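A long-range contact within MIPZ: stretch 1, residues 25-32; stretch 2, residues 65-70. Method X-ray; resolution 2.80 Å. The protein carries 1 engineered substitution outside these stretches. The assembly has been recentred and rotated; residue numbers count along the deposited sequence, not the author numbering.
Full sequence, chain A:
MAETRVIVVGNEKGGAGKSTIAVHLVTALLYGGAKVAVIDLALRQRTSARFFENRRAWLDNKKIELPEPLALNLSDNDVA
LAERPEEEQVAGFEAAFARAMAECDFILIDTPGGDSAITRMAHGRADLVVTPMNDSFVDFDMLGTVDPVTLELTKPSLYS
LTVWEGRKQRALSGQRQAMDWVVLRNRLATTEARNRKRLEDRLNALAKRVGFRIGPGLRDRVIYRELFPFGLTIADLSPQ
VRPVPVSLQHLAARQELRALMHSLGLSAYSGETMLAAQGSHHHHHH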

# COMPACT_ATOMS: atom_id res chain seq x y z
N LEU A 25 4.46 7.15 16.04
CA LEU A 25 5.31 8.31 16.32
C LEU A 25 4.57 9.37 17.12
O LEU A 25 5.05 9.82 18.15
CB LEU A 25 5.86 8.96 15.05
CG LEU A 25 7.31 8.56 14.90
CD1 LEU A 25 7.48 7.28 15.66
CD2 LEU A 25 7.75 8.37 13.47
N VAL A 26 3.42 9.80 16.62
CA VAL A 26 2.61 10.75 17.36
C VAL A 26 2.36 10.27 18.78
O VAL A 26 2.61 10.97 19.75
CB VAL A 26 1.27 10.94 16.69
CG1 VAL A 26 0.33 11.69 17.60
CG2 VAL A 26 1.46 11.64 15.41
N THR A 27 1.86 9.05 18.89
CA THR A 27 1.49 8.52 20.18
C THR A 27 2.69 8.44 21.15
O THR A 27 2.53 8.68 22.31
CB THR A 27 0.80 7.15 20.03
OG1 THR A 27 -0.36 7.13 20.85
CG2 THR A 27 1.75 6.00 20.43
N ALA A 28 3.88 8.11 20.66
CA ALA A 28 5.06 8.08 21.50
C ALA A 28 5.45 9.48 21.96
O ALA A 28 5.75 9.68 23.14
CB ALA A 28 6.22 7.44 20.77
N LEU A 29 5.45 10.44 21.04
CA LEU A 29 5.74 11.84 21.35
C LEU A 29 4.79 12.41 22.40
O LEU A 29 5.22 12.86 23.44
CB LEU A 29 5.68 12.69 20.08
CG LEU A 29 6.86 12.39 19.18
CD1 LEU A 29 6.67 12.95 17.81
CD2 LEU A 29 8.13 12.94 19.80
N LEU A 30 3.50 12.38 22.11
CA LEU A 30 2.52 12.70 23.14
C LEU A 30 2.94 12.24 24.54
O LEU A 30 2.88 13.03 25.50
CB LEU A 30 1.18 12.10 22.76
CG LEU A 30 0.20 13.10 22.17
CD1 LEU A 30 0.96 14.20 21.46
CD2 LEU A 30 -0.78 12.40 21.24
N TYR A 31 3.38 10.98 24.66
CA TYR A 31 3.72 10.37 25.95
C TYR A 31 5.13 10.72 26.40
O TYR A 31 5.59 10.26 27.45
CB TYR A 31 3.55 8.85 25.92
CG TYR A 31 2.13 8.36 26.19
CD1 TYR A 31 1.27 8.05 25.15
CD2 TYR A 31 1.67 8.21 27.49
CE1 TYR A 31 -0.03 7.61 25.39
CE2 TYR A 31 0.37 7.76 27.74
CZ TYR A 31 -0.47 7.46 26.69
OH TYR A 31 -1.76 7.02 26.95
N GLY A 32 5.83 11.53 25.61
CA GLY A 32 7.10 12.07 26.01
C GLY A 32 6.94 13.54 26.37
O GLY A 32 7.88 14.32 26.32
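Stretch 2, residues 65-70: ELPEPL

Leu30 is at the centre of the contact. It lies in the last helical turn of stretch 1, and its CA-to-CB bond points toward stretch 2. Leu30 CA is 6.0 Å from Pro67 CA, the closest approach of the two backbones. Leu30 CG packs on Pro67 CB at 3.7 Å. Leu30 CD2 reaches past this proline to the next part of the chain. Leu30 CD2 lies 3.6 Å from Glu68 C and 3.4 Å from Pro69 N, so the methyl group rests against the peptide link between Glu68 and Pro69. Leu30 CD2 is also 3.9 Å from Pro69 CD. Leu30 therefore touches three consecutive residues of stretch 2. Its chi1 of -101° and chi2 of 29° both fall between the usual wells.

One helical turn earlier, Val26 also points toward stretch 2. Its chi1 is t, and Val26 CG1 meets Pro69 CG at 3.6 Å. The i to i+4 spacing puts Val26 and Leu30 on the same side of the helix. The helix hydrogen bond from Leu30 N to Val26 O, 2.9 Å, joins these two residues.

Stretch 2 has an open backbone from Leu66 to Pro69 and forms no helix or regular strand there. Pro67 has phi/psi of -59/133, and Glu68 has -119/142. Pro67 and Pro69 both point toward the helix, while Glu68 between them points away. The chain runs opposite to the helix in order of contact: Leu66 and Pro67 meet Tyr31, Pro67 to Pro69 meet Leu30, and Pro69 meets Val26.

Tyr31 follows the helical segment. Its CA-to-CB bond points sideways, but the end of its side chain comes nearer to stretch 2. Pro67 CG lies over one face of the Tyr31 ring, 3.8 Å from its centroid and 15° off the ring normal. This is a CH-pi contact. Pro67 thus packs against both Leu30 and Tyr31. Leu66 CD2 approaches the edge of the ring, near its plane, and is 4.4 Å from Tyr31 CZ.

The phenol oxygen marks the polar edge. Tyr31 OH is 3.1 Å from Leu66 CD2 and 3.5 Å from Pro67 CD, both carbon neighbours. Its hydrogen bonding is satisfied elsewhere in the structure. No hydrogen bond joins the two stretches. The contact buries 290 Å², both sides summed, and rests on apolar packing and the proline-tyrosine contact. Glu65 and Leu70, at the ends of stretch 2, take no part.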

# COMPACT_ATOMS: atom_id res chain seq x y z
N GLU A 65 -9.08 9.28 30.18
CA GLU A 65 -8.32 10.38 29.59
C GLU A 65 -6.92 9.98 29.16
O GLU A 65 -6.18 9.31 29.88
CB GLU A 65 -8.23 11.56 30.56
CG GLU A 65 -9.56 12.18 30.93
CD GLU A 65 -9.45 13.67 31.19
OE1 GLU A 65 -9.64 14.10 32.36
OE2 GLU A 65 -9.18 14.42 30.22
N LEU A 66 -6.56 10.42 27.96
CA LEU A 66 -5.27 10.09 27.41
C LEU A 66 -4.88 11.23 26.52
O LEU A 66 -5.74 11.99 26.07
CB LEU A 66 -5.33 8.80 26.59
CG LEU A 66 -5.64 7.49 27.31
CD1 LEU A 66 -5.81 6.39 26.30
CD2 LEU A 66 -4.55 7.12 28.29
N PRO A 67 -3.59 11.36 26.26
CA PRO A 67 -3.08 12.42 25.39
C PRO A 67 -3.69 12.32 24.00
O PRO A 67 -3.72 11.24 23.43
CB PRO A 67 -1.58 12.11 25.29
CG PRO A 67 -1.30 11.08 26.35
CD PRO A 67 -2.57 10.39 26.66
N GLU A 68 -4.16 13.44 23.45
CA GLU A 68 -4.59 13.49 22.05
C GLU A 68 -3.75 14.50 21.26
O GLU A 68 -3.40 15.54 21.78
CB GLU A 68 -6.07 13.82 21.97
CG GLU A 68 -6.98 12.71 22.48
CD GLU A 68 -8.35 13.21 22.88
OE1 GLU A 68 -9.10 13.71 22.01
OE2 GLU A 68 -8.67 13.11 24.09
N PRO A 69 -3.41 14.20 20.00
CA PRO A 69 -2.62 15.19 19.28
C PRO A 69 -3.52 16.33 18.90
O PRO A 69 -4.65 16.38 19.37
CB PRO A 69 -2.17 14.44 18.02
CG PRO A 69 -2.91 13.18 17.97
CD PRO A 69 -3.92 13.16 19.10
N LEU A 70 -3.04 17.24 18.06
CA LEU A 70 -3.89 18.27 17.51
C LEU A 70 -4.14 17.94 16.05
O LEU A 70 -3.42 18.42 15.18
CB LEU A 70 -3.25 19.64 17.66
CG LEU A 70 -4.19 20.83 17.39
CD1 LEU A 70 -3.65 21.77 16.31
CD2 LEU A 70 -5.59 20.35 17.01